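Side-chain contacts in tRNA (adenine(22)-N(1))-methyltransferase (Bacillus subtilis, PDB 6Q56), which catalyses the S-adenosyl-L-methionine-dependent methylation of N1 of adenosine 22 in tRNA: residues 188-191 against 192-196; 203-206 against 207-211; 212-215 against 216-219. The protein carries 2 engineered substitutions. All blocks are in the same frame, centred on the assembly; numbering follows the deposited sequence.

Interaction 1. Residues 188-191 against 192-196; sequences AVFL and KKWTQ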
ATOM      1  N   ALA A 188      14.883  -3.863 -11.622  1.00 31.30           N
ATOM      2  CA  ALA A 188      15.584  -4.963 -10.971  1.00 33.96           C
ATOM      3  C   ALA A 188      14.861  -5.543  -9.767  1.00 38.13           C
ATOM      4  O   ALA A 188      14.743  -6.747  -9.636  1.00 37.56           O
ATOM      5  CB  ALA A 188      16.983  -4.530 -10.572  1.00 31.93           C
ATOM      6  N   VAL A 189      14.396  -4.678  -8.881  1.00 36.68           N
ATOM      7  CA  VAL A 189      13.713  -5.121  -7.682  1.00 34.83           C
ATOM      8  C   VAL A 189      12.472  -5.908  -8.054  1.00 32.80           C
ATOM      9  O   VAL A 189      12.183  -6.944  -7.481  1.00 35.95           O
ATOM     10  CB  VAL A 189      13.340  -3.928  -6.791  1.00 39.23           C
ATOM     11  CG1 VAL A 189      12.609  -4.393  -5.553  1.00 30.32           C
ATOM     12  CG2 VAL A 189      14.587  -3.157  -6.406  1.00 34.64           C
ATOM     13  N   PHE A 190      11.749  -5.381  -9.028  1.00 35.56           N
ATOM     14  CA  PHE A 190      10.524  -5.990  -9.523  1.00 35.59           C
ATOM     15  C   PHE A 190      10.771  -7.391 -10.075  1.00 30.63           C
ATOM     16  O   PHE A 190      10.109  -8.341  -9.685  1.00 28.17           O
ATOM     17  CB  PHE A 190       9.894  -5.103 -10.598  1.00 28.15           C
ATOM     18  CG  PHE A 190       8.714  -5.717 -11.276  1.00 32.35           C
ATOM     19  CD1 PHE A 190       7.442  -5.528 -10.782  1.00 37.42           C
ATOM     20  CD2 PHE A 190       8.875  -6.479 -12.414  1.00 36.61           C
ATOM     21  CE1 PHE A 190       6.352  -6.088 -11.407  1.00 32.91           C
ATOM     22  CE2 PHE A 190       7.788  -7.044 -13.042  1.00 36.12           C
ATOM     23  CZ  PHE A 190       6.526  -6.847 -12.540  1.00 31.32           C
ATOM     24  N   LEU A 191      11.724  -7.507 -10.988  1.00 32.39           N
ATOM     25  CA  LEU A 191      12.053  -8.790 -11.592  1.00 34.31           C
ATOM     26  C   LEU A 191      12.485  -9.792 -10.539  1.00 31.45           C
ATOM     27  O   LEU A 191      12.027 -10.917 -10.521  1.00 33.22           O
ATOM     28  CB  LEU A 191      13.158  -8.629 -12.631  1.00 30.85           C
ATOM     29  CG  LEU A 191      12.750  -7.976 -13.944  1.00 42.59           C
ATOM     30  CD1 LEU A 191      13.967  -7.751 -14.813  1.00 48.17           C
ATOM     31  CD2 LEU A 191      11.721  -8.816 -14.672  1.00 42.50           C
ATOM     32  N   LYS A 192      13.374  -9.360  -9.661  1.00 32.07           N
ATOM     33  CA  LYS A 192      13.882 -10.208  -8.597  1.00 37.10           C
ATOM     34  C   LYS A 192      12.751 -10.713  -7.711  1.00 36.82           C
ATOM     35  O   LYS A 192      12.694 -11.885  -7.381  1.00 30.73           O
ATOM     36  CB  LYS A 192      14.918  -9.452  -7.766  1.00 39.61           C
ATOM     37  CG  LYS A 192      15.386 -10.184  -6.529  1.00 45.41           C
ATOM     38  CD  LYS A 192      16.738  -9.683  -6.061  1.00 47.75           C
ATOM     39  CE  LYS A 192      16.698  -8.219  -5.686  1.00 43.69           C
ATOM     40  NZ  LYS A 192      17.868  -7.812  -4.873  1.00 43.60           N
ATOM     41  N   LYS A 193      11.850  -9.819  -7.334  1.00 35.10           N
ATOM     42  CA  LYS A 193      10.736 -10.187  -6.477  1.00 33.92           C
ATOM     43  C   LYS A 193       9.816 -11.204  -7.117  1.00 32.38           C
ATOM     44  O   LYS A 193       9.406 -12.156  -6.485  1.00 38.04           O
ATOM     45  CB  LYS A 193       9.923  -8.955  -6.096  1.00 34.86           C
ATOM     46  CG  LYS A 193       8.615  -9.274  -5.390  1.00 39.80           C
ATOM     47  CD  LYS A 193       7.905  -8.023  -4.909  1.00 28.31           C
ATOM     48  CE  LYS A 193       6.485  -8.310  -4.460  1.00 37.66           C
ATOM     49  NZ  LYS A 193       6.392  -8.834  -3.077  1.00 38.29           N
ATOM     50  N   TRP A 194       9.479 -10.991  -8.374  1.00 32.84           N
ATOM     51  CA  TRP A 194       8.565 -11.887  -9.048  1.00 33.44           C
ATOM     52  C   TRP A 194       9.232 -13.136  -9.587  1.00 31.50           C
ATOM     53  O   TRP A 194       8.614 -14.179  -9.656  1.00 34.32           O
ATOM     54  CB  TRP A 194       7.784 -11.117 -10.107  1.00 33.28           C
ATOM     55  CG  TRP A 194       6.935 -10.108  -9.440  1.00 40.28           C
ATOM     56  CD1 TRP A 194       7.059  -8.758  -9.497  1.00 33.87           C
ATOM     57  CD2 TRP A 194       5.861 -10.376  -8.542  1.00 28.04           C
ATOM     58  NE1 TRP A 194       6.105  -8.167  -8.708  1.00 34.19           N
ATOM     59  CE2 TRP A 194       5.361  -9.142  -8.108  1.00 27.07           C
ATOM     60  CE3 TRP A 194       5.268 -11.544  -8.073  1.00 31.12           C
ATOM     61  CZ2 TRP A 194       4.297  -9.044  -7.237  1.00 32.19           C
ATOM     62  CZ3 TRP A 194       4.221 -11.444  -7.209  1.00 32.39           C
ATOM     63  CH2 TRP A 194       3.741 -10.206  -6.796  1.00 32.28           C
ATOM     64  N   THR A 195      10.499 -13.031  -9.946  1.00 34.59           N
ATOM     65  CA  THR A 195      11.227 -14.183 -10.430  1.00 31.84           C
ATOM     66  C   THR A 195      11.318 -15.187  -9.290  1.00 35.47           C
ATOM     67  O   THR A 195      11.124 -16.372  -9.486  1.00 41.37           O
ATOM     68  CB  THR A 195      12.628 -13.800 -10.914  1.00 34.23           C
ATOM     69  OG1 THR A 195      12.521 -13.046 -12.123  1.00 38.25           O
ATOM     70  CG2 THR A 195      13.465 -15.036 -11.167  1.00 40.94           C
ATOM     71  N   GLN A 196      11.597 -14.697  -8.093  1.00 34.60           N
ATOM     72  CA  GLN A 196      11.692 -15.550  -6.924  1.00 41.69           C
ATOM     73  C   GLN A 196      10.322 -16.116  -6.580  1.00 45.31           C
ATOM     74  O   GLN A 196      10.202 -17.274  -6.214  1.00 33.84           O
ATOM     75  CB  GLN A 196      12.273 -14.783  -5.730  1.00 41.22           C
ATOM     76  CG  GLN A 196      13.746 -14.435  -5.893  1.00 56.48           C
ATOM     77  CD  GLN A 196      14.211 -13.337  -4.953  1.00 55.94           C
ATOM     78  OE1 GLN A 196      13.454 -12.857  -4.120  1.00 66.08           O
ATOM     79  NE2 GLN A 196      15.460 -12.930  -5.096  1.00 55.62           N
TER
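F190 and W194, one turn apart on helix 188-210, bring their rings together at the start of the first arm of the antiparallel helical hairpin that extends from the Rossmann-type methyltransferase domain. On the packed side, the indole presents its CD1 corner to one face of the phenyl ring, offset toward the rim, with W194 CD1 3.4 Å from F190 CE1. The planes are inclined at 59°, so the pair is neither a stack nor a T-shaped contact. F190 carries CG anti to its backbone N (chi1 173°), whereas W194 keeps CG beside its own N (chi1 -65°), and the two rings thereby converge. V178 of helix 172-178 touches both, and I145 of strand 139-148 packs on F190. The indole has a further neighbour in K193, whose CE lies over one face. The looser side carries A188 and K192, both exposed; the bent chain of K192 leads away from the turn toward a weak, long ion pair with E147. Between these sides, L191 O accepts two bonds from one residue: T195 N lies nearly along the C=O axis at 2.7 Å, while T195 OG1, also 2.7 Å from L191 O, sits well above the carbonyl plane.

Interaction 2. Residues 203-206 against 207-211; sequences SIYE and QISQA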
ATOM      1  N   SER A 203       8.033 -24.651  -7.131  1.00 45.70           N
ATOM      2  CA  SER A 203       8.435 -25.628  -6.135  1.00 45.34           C
ATOM      3  C   SER A 203       7.227 -26.231  -5.445  1.00 45.97           C
ATOM      4  O   SER A 203       7.219 -27.406  -5.112  1.00 52.44           O
ATOM      5  CB  SER A 203       9.374 -24.991  -5.111  1.00 52.18           C
ATOM      6  OG  SER A 203      10.563 -24.537  -5.728  1.00 61.77           O
ATOM      7  N   ILE A 204       6.205 -25.428  -5.221  1.00 34.17           N
ATOM      8  CA  ILE A 204       5.018 -25.937  -4.577  1.00 45.42           C
ATOM      9  C   ILE A 204       4.245 -26.792  -5.572  1.00 47.98           C
ATOM     10  O   ILE A 204       3.626 -27.780  -5.203  1.00 44.10           O
ATOM     11  CB  ILE A 204       4.135 -24.805  -4.040  1.00 37.75           C
ATOM     12  CG1 ILE A 204       4.873 -24.036  -2.956  1.00 49.36           C
ATOM     13  CG2 ILE A 204       2.850 -25.363  -3.469  1.00 41.29           C
ATOM     14  CD1 ILE A 204       4.078 -22.890  -2.379  1.00 59.11           C
ATOM     15  N   TYR A 205       4.315 -26.412  -6.840  1.00 43.09           N
ATOM     16  CA  TYR A 205       3.625 -27.130  -7.900  1.00 38.85           C
ATOM     17  C   TYR A 205       4.191 -28.527  -8.027  1.00 44.55           C
ATOM     18  O   TYR A 205       3.459 -29.503  -8.045  1.00 39.21           O
ATOM     19  CB  TYR A 205       3.772 -26.392  -9.224  1.00 35.27           C
ATOM     20  CG  TYR A 205       3.100 -27.060 -10.389  1.00 38.90           C
ATOM     21  CD1 TYR A 205       1.755 -26.869 -10.644  1.00 34.42           C
ATOM     22  CD2 TYR A 205       3.817 -27.874 -11.242  1.00 39.04           C
ATOM     23  CE1 TYR A 205       1.141 -27.474 -11.715  1.00 33.52           C
ATOM     24  CE2 TYR A 205       3.211 -28.483 -12.313  1.00 34.23           C
ATOM     25  CZ  TYR A 205       1.878 -28.279 -12.545  1.00 35.29           C
ATOM     26  OH  TYR A 205       1.291 -28.889 -13.610  1.00 35.45           O
ATOM     27  N   GLU A 206       5.509 -28.606  -8.113  1.00 44.93           N
ATOM     28  CA  GLU A 206       6.193 -29.881  -8.227  1.00 52.31           C
ATOM     29  C   GLU A 206       6.054 -30.659  -6.932  1.00 45.20           C
ATOM     30  O   GLU A 206       6.006 -31.873  -6.931  1.00 46.85           O
ATOM     31  CB  GLU A 206       7.662 -29.667  -8.567  1.00 49.88           C
ATOM     32  CG  GLU A 206       7.876 -29.058  -9.938  1.00 56.28           C
ATOM     33  CD  GLU A 206       9.331 -28.815 -10.234  1.00 64.32           C
ATOM     34  OE1 GLU A 206      10.170 -29.420  -9.548  1.00 67.61           O
ATOM     35  OE2 GLU A 206       9.635 -28.027 -11.149  1.00 62.57           O
ATOM     36  N   GLN A 207       5.994 -29.937  -5.826  1.00 45.74           N
ATOM     37  CA  GLN A 207       5.856 -30.555  -4.518  1.00 49.69           C
ATOM     38  C   GLN A 207       4.492 -31.228  -4.411  1.00 52.88           C
ATOM     39  O   GLN A 207       4.381 -32.351  -3.936  1.00 46.84           O
ATOM     40  CB  GLN A 207       6.049 -29.507  -3.425  1.00 52.80           C
ATOM     41  CG  GLN A 207       5.674 -29.925  -2.019  1.00 57.74           C
ATOM     42  CD  GLN A 207       5.796 -28.774  -1.048  1.00 63.87           C
ATOM     43  OE1 GLN A 207       6.866 -28.192  -0.898  1.00 64.67           O
ATOM     44  NE2 GLN A 207       4.697 -28.427  -0.398  1.00 65.75           N
ATOM     45  N   ILE A 208       3.454 -30.537  -4.860  1.00 50.11           N
ATOM     46  CA  ILE A 208       2.113 -31.091  -4.812  1.00 44.99           C
ATOM     47  C   ILE A 208       1.954 -32.135  -5.911  1.00 42.85           C
ATOM     48  O   ILE A 208       1.130 -33.029  -5.811  1.00 41.53           O
ATOM     49  CB  ILE A 208       1.048 -29.996  -4.952  1.00 47.90           C
ATOM     50  CG1 ILE A 208       1.050 -29.116  -3.704  1.00 48.80           C
ATOM     51  CG2 ILE A 208      -0.329 -30.602  -5.165  1.00 40.19           C
ATOM     52  CD1 ILE A 208       0.021 -28.013  -3.727  1.00 40.07           C
ATOM     53  N   SER A 209       2.758 -32.011  -6.954  1.00 36.36           N
ATOM     54  CA  SER A 209       2.706 -32.940  -8.067  1.00 51.99           C
ATOM     55  C   SER A 209       3.077 -34.351  -7.638  1.00 47.99           C
ATOM     56  O   SER A 209       2.425 -35.310  -8.018  1.00 55.82           O
ATOM     57  CB  SER A 209       3.658 -32.498  -9.179  1.00 45.50           C
ATOM     58  OG  SER A 209       3.339 -31.210  -9.651  1.00 55.13           O
ATOM     59  N   GLN A 210       4.115 -34.464  -6.824  1.00 51.99           N
ATOM     60  CA  GLN A 210       4.582 -35.757  -6.346  1.00 62.21           C
ATOM     61  C   GLN A 210       3.649 -36.334  -5.305  1.00 57.76           C
ATOM     62  O   GLN A 210       3.664 -37.529  -5.050  1.00 62.79           O
ATOM     63  CB  GLN A 210       5.983 -35.629  -5.759  1.00 55.77           C
ATOM     64  CG  GLN A 210       6.963 -34.939  -6.683  1.00 55.17           C
ATOM     65  CD  GLN A 210       7.027 -35.581  -8.051  1.00 64.73           C
ATOM     66  OE1 GLN A 210       7.292 -36.770  -8.180  1.00 66.83           O
ATOM     67  NE2 GLN A 210       6.791 -34.788  -9.083  1.00 67.41           N
ATOM     68  N   ALA A 211       2.832 -35.486  -4.703  1.00 57.24           N
ATOM     69  CA  ALA A 211       1.898 -35.945  -3.692  1.00 53.73           C
ATOM     70  C   ALA A 211       0.736 -36.706  -4.316  1.00 52.30           C
ATOM     71  O   ALA A 211       0.744 -37.018  -5.500  1.00 43.15           O
ATOM     72  CB  ALA A 211       1.389 -34.776  -2.872  1.00 39.89           C
TER
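The flat ring of Y205 has the hydroxyl of S209 modelled over one face, with S209 OG 3.7 Å from Y205 CD2 and nearly as close to CE2; L221 of helix 215-234 touches the same tyrosine. The ring leaves the helix with CG anti to the backbone N (chi1 180°), while S209 turns OG back beside its own N (chi1 -59°), toward the preceding turn. There the hydroxyl also meets the tyrosine's carbonyl, but the 2.3 Å modelled between S209 OG and Y205 O is too short to be trusted in detail. The backbone bond to that carbonyl is sounder in length, S209 N lying 2.8 Å from Y205 O, although the N-H...O angle is only 132°. On the neighbouring side of the helix I204 and I208 lie side by side and point the same way, I204 CG2 being 3.9 Å from I208 CD1. Their branches form a small apolar ridge that meets the second helix, I204 against L224 and I208 against L221. Elsewhere Q210 CG, beside its own N, comes 3.2 Å from E206 O, and S203 OG bonds to Q199 O in the turn before. I204 and I208, with Y205 and S209 beside them, meet helix 215-234, while S203, E206, Q207 and Q210 are exposed, as in an arm of an antiparallel helical hairpin, here close to its tip.

Interaction 3. Residues 212-215 against 216-219; sequences ADTE and QNKQ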
ATOM      1  N   ALA A 212      -0.257 -36.998  -3.489  1.00 45.77           N
ATOM      2  CA  ALA A 212      -1.436 -37.748  -3.908  1.00 52.52           C
ATOM      3  C   ALA A 212      -2.191 -37.114  -5.062  1.00 51.00           C
ATOM      4  O   ALA A 212      -2.252 -35.898  -5.182  1.00 54.48           O
ATOM      5  CB  ALA A 212      -2.379 -37.937  -2.732  1.00 51.10           C
ATOM      6  N   ASP A 213      -2.780 -37.960  -5.898  1.00 41.45           N
ATOM      7  CA  ASP A 213      -3.568 -37.509  -7.032  1.00 56.13           C
ATOM      8  C   ASP A 213      -5.005 -37.401  -6.590  1.00 54.40           C
ATOM      9  O   ASP A 213      -5.810 -38.288  -6.834  1.00 58.05           O
ATOM     10  CB  ASP A 213      -3.480 -38.488  -8.193  1.00 62.14           C
ATOM     11  CG  ASP A 213      -2.319 -38.208  -9.104  1.00 72.45           C
ATOM     12  OD1 ASP A 213      -1.676 -37.154  -8.947  1.00 77.32           O
ATOM     13  OD2 ASP A 213      -2.053 -39.047  -9.986  1.00 76.43           O
ATOM     14  N   THR A 214      -5.327 -36.309  -5.923  1.00 51.49           N
ATOM     15  CA  THR A 214      -6.671 -36.101  -5.441  1.00 41.29           C
ATOM     16  C   THR A 214      -7.276 -34.889  -6.115  1.00 41.08           C
ATOM     17  O   THR A 214      -6.573 -34.039  -6.638  1.00 44.48           O
ATOM     18  CB  THR A 214      -6.677 -35.894  -3.921  1.00 39.39           C
ATOM     19  OG1 THR A 214      -6.169 -34.596  -3.615  1.00 41.53           O
ATOM     20  CG2 THR A 214      -5.816 -36.932  -3.246  1.00 32.49           C
ATOM     21  N   GLU A 215      -8.593 -34.829  -6.100  1.00 38.26           N
ATOM     22  CA  GLU A 215      -9.305 -33.722  -6.705  1.00 40.20           C
ATOM     23  C   GLU A 215      -8.808 -32.427  -6.092  1.00 48.04           C
ATOM     24  O   GLU A 215      -8.724 -31.403  -6.760  1.00 45.70           O
ATOM     25  CB  GLU A 215     -10.806 -33.882  -6.477  1.00 34.39           C
ATOM     26  CG  GLU A 215     -11.692 -32.903  -7.218  1.00 42.00           C
ATOM     27  CD  GLU A 215     -13.161 -33.233  -7.058  1.00 43.74           C
ATOM     28  OE1 GLU A 215     -13.483 -34.190  -6.335  1.00 41.00           O
ATOM     29  OE2 GLU A 215     -13.997 -32.536  -7.654  1.00 53.35           O
ATOM     30  N   GLN A 216      -8.469 -32.493  -4.811  1.00 43.65           N
ATOM     31  CA  GLN A 216      -7.989 -31.333  -4.076  1.00 44.99           C
ATOM     32  C   GLN A 216      -6.632 -30.866  -4.558  1.00 43.99           C
ATOM     33  O   GLN A 216      -6.439 -29.696  -4.838  1.00 47.82           O
ATOM     34  CB  GLN A 216      -7.909 -31.641  -2.582  1.00 51.28           C
ATOM     35  CG  GLN A 216      -7.406 -30.478  -1.750  1.00 46.60           C
ATOM     36  CD  GLN A 216      -7.386 -30.772  -0.267  1.00 46.95           C
ATOM     37  OE1 GLN A 216      -7.296 -31.917   0.153  1.00 47.32           O
ATOM     38  NE2 GLN A 216      -7.461 -29.731   0.531  1.00 48.10           N
ATOM     39  N   ASN A 217      -5.691 -31.787  -4.653  1.00 41.86           N
ATOM     40  CA  ASN A 217      -4.351 -31.438  -5.091  1.00 51.98           C
ATOM     41  C   ASN A 217      -4.310 -30.963  -6.531  1.00 42.60           C
ATOM     42  O   ASN A 217      -3.494 -30.128  -6.886  1.00 38.18           O
ATOM     43  CB  ASN A 217      -3.399 -32.606  -4.883  1.00 36.84           C
ATOM     44  CG  ASN A 217      -2.998 -32.765  -3.437  1.00 49.84           C
ATOM     45  OD1 ASN A 217      -3.309 -31.923  -2.601  1.00 47.49           O
ATOM     46  ND2 ASN A 217      -2.314 -33.846  -3.133  1.00 48.50           N
ATOM     47  N   LYS A 218      -5.200 -31.489  -7.353  1.00 38.33           N
ATOM     48  CA  LYS A 218      -5.251 -31.082  -8.736  1.00 37.39           C
ATOM     49  C   LYS A 218      -5.811 -29.670  -8.805  1.00 38.71           C
ATOM     50  O   LYS A 218      -5.413 -28.888  -9.650  1.00 32.95           O
ATOM     51  CB  LYS A 218      -6.058 -32.071  -9.562  1.00 38.57           C
ATOM     52  CG  LYS A 218      -5.248 -33.292  -9.950  1.00 35.39           C
ATOM     53  CD  LYS A 218      -6.118 -34.408 -10.483  1.00 63.56           C
ATOM     54  CE  LYS A 218      -5.281 -35.591 -10.929  1.00 59.91           C
ATOM     55  NZ  LYS A 218      -6.090 -36.833 -11.009  1.00 60.05           N
ATOM     56  N   GLN A 219      -6.713 -29.331  -7.893  1.00 40.15           N
ATOM     57  CA  GLN A 219      -7.252 -27.980  -7.876  1.00 46.05           C
ATOM     58  C   GLN A 219      -6.145 -27.029  -7.443  1.00 42.28           C
ATOM     59  O   GLN A 219      -6.001 -25.952  -7.999  1.00 34.36           O
ATOM     60  CB  GLN A 219      -8.460 -27.859  -6.956  1.00 50.62           C
ATOM     61  CG  GLN A 219      -9.788 -27.826  -7.693  1.00 75.01           C
ATOM     62  CD  GLN A 219      -9.840 -26.719  -8.733  1.00 93.32           C
ATOM     63  OE1 GLN A 219     -10.298 -26.925  -9.853  1.00 88.40           O
ATOM     64  NE2 GLN A 219      -9.350 -25.540  -8.367  1.00 93.66           N
TER
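T214 and N217 meet through two complementary torsions. T214 places OG1 between its backbone N and carbonyl carbon, the crowded position (chi1 74°), which directs the hydroxyl oxygen at the first turn of helix 215-234; N217 holds CG beside its own N (chi1 -77°), which swings the amide back toward the loop. The first torsion makes T214 the N-cap: OG1 accepts from N217 N at 3.0 Å with an almost straight N-H...O angle of 169°, a capping bond to an N-H of the first turn. The second lets N217 ND2 reach A212 O at 2.9 Å, with the acceptor close to the plane of the side-chain amide. In both bonds N217 is the donor, so one helix residue grips the loop at two points and ties the linker to the first turn of the helix. A212 O also receives a weak bond from T214 N across the inverse gamma turn centred on D213. An alanine in place of N217 would keep the backbone half of the cap but would probably leave A212 O with little more than that weak bond, and the chain around D213 freer to move. K218 completes the turn. Its N lies 3.0 Å from T214 O, and its CB and CG pass the same oxygen at 3.6 Å. The extended lysine chain then brings NZ to 4.7 Å from D213 OD2, too far for a salt bridge, although the opposite charges may attract weakly. The cap stands on the protein surface at the tip of the hairpin, its centre about 34 Å from the centre of the chain, where the linker reverses direction between helix 188-210 and helix 215-234 and N217 packs beside A211, just after the first arm.

The three contacts follow one another along the hairpin from root to tip. Interaction 1 is partly buried, with its two aromatic residues enclosed between the start of helix 188-210 and the methyltransferase domain. Interaction 2 uses the same helix, and the centres of interactions 1 and 2 lie about 22 Å apart; it is a surface contact where aliphatic packing faces helix 215-234 instead of the sheet. Interaction 3 is also on the surface, and its chemistry is almost wholly polar, as suits a chain reversal followed by a new helix. Interactions 2 and 3 touch, I208 CG2 lying 3.6 Å from N217 O, whereas interaction 1 makes no direct contact with either.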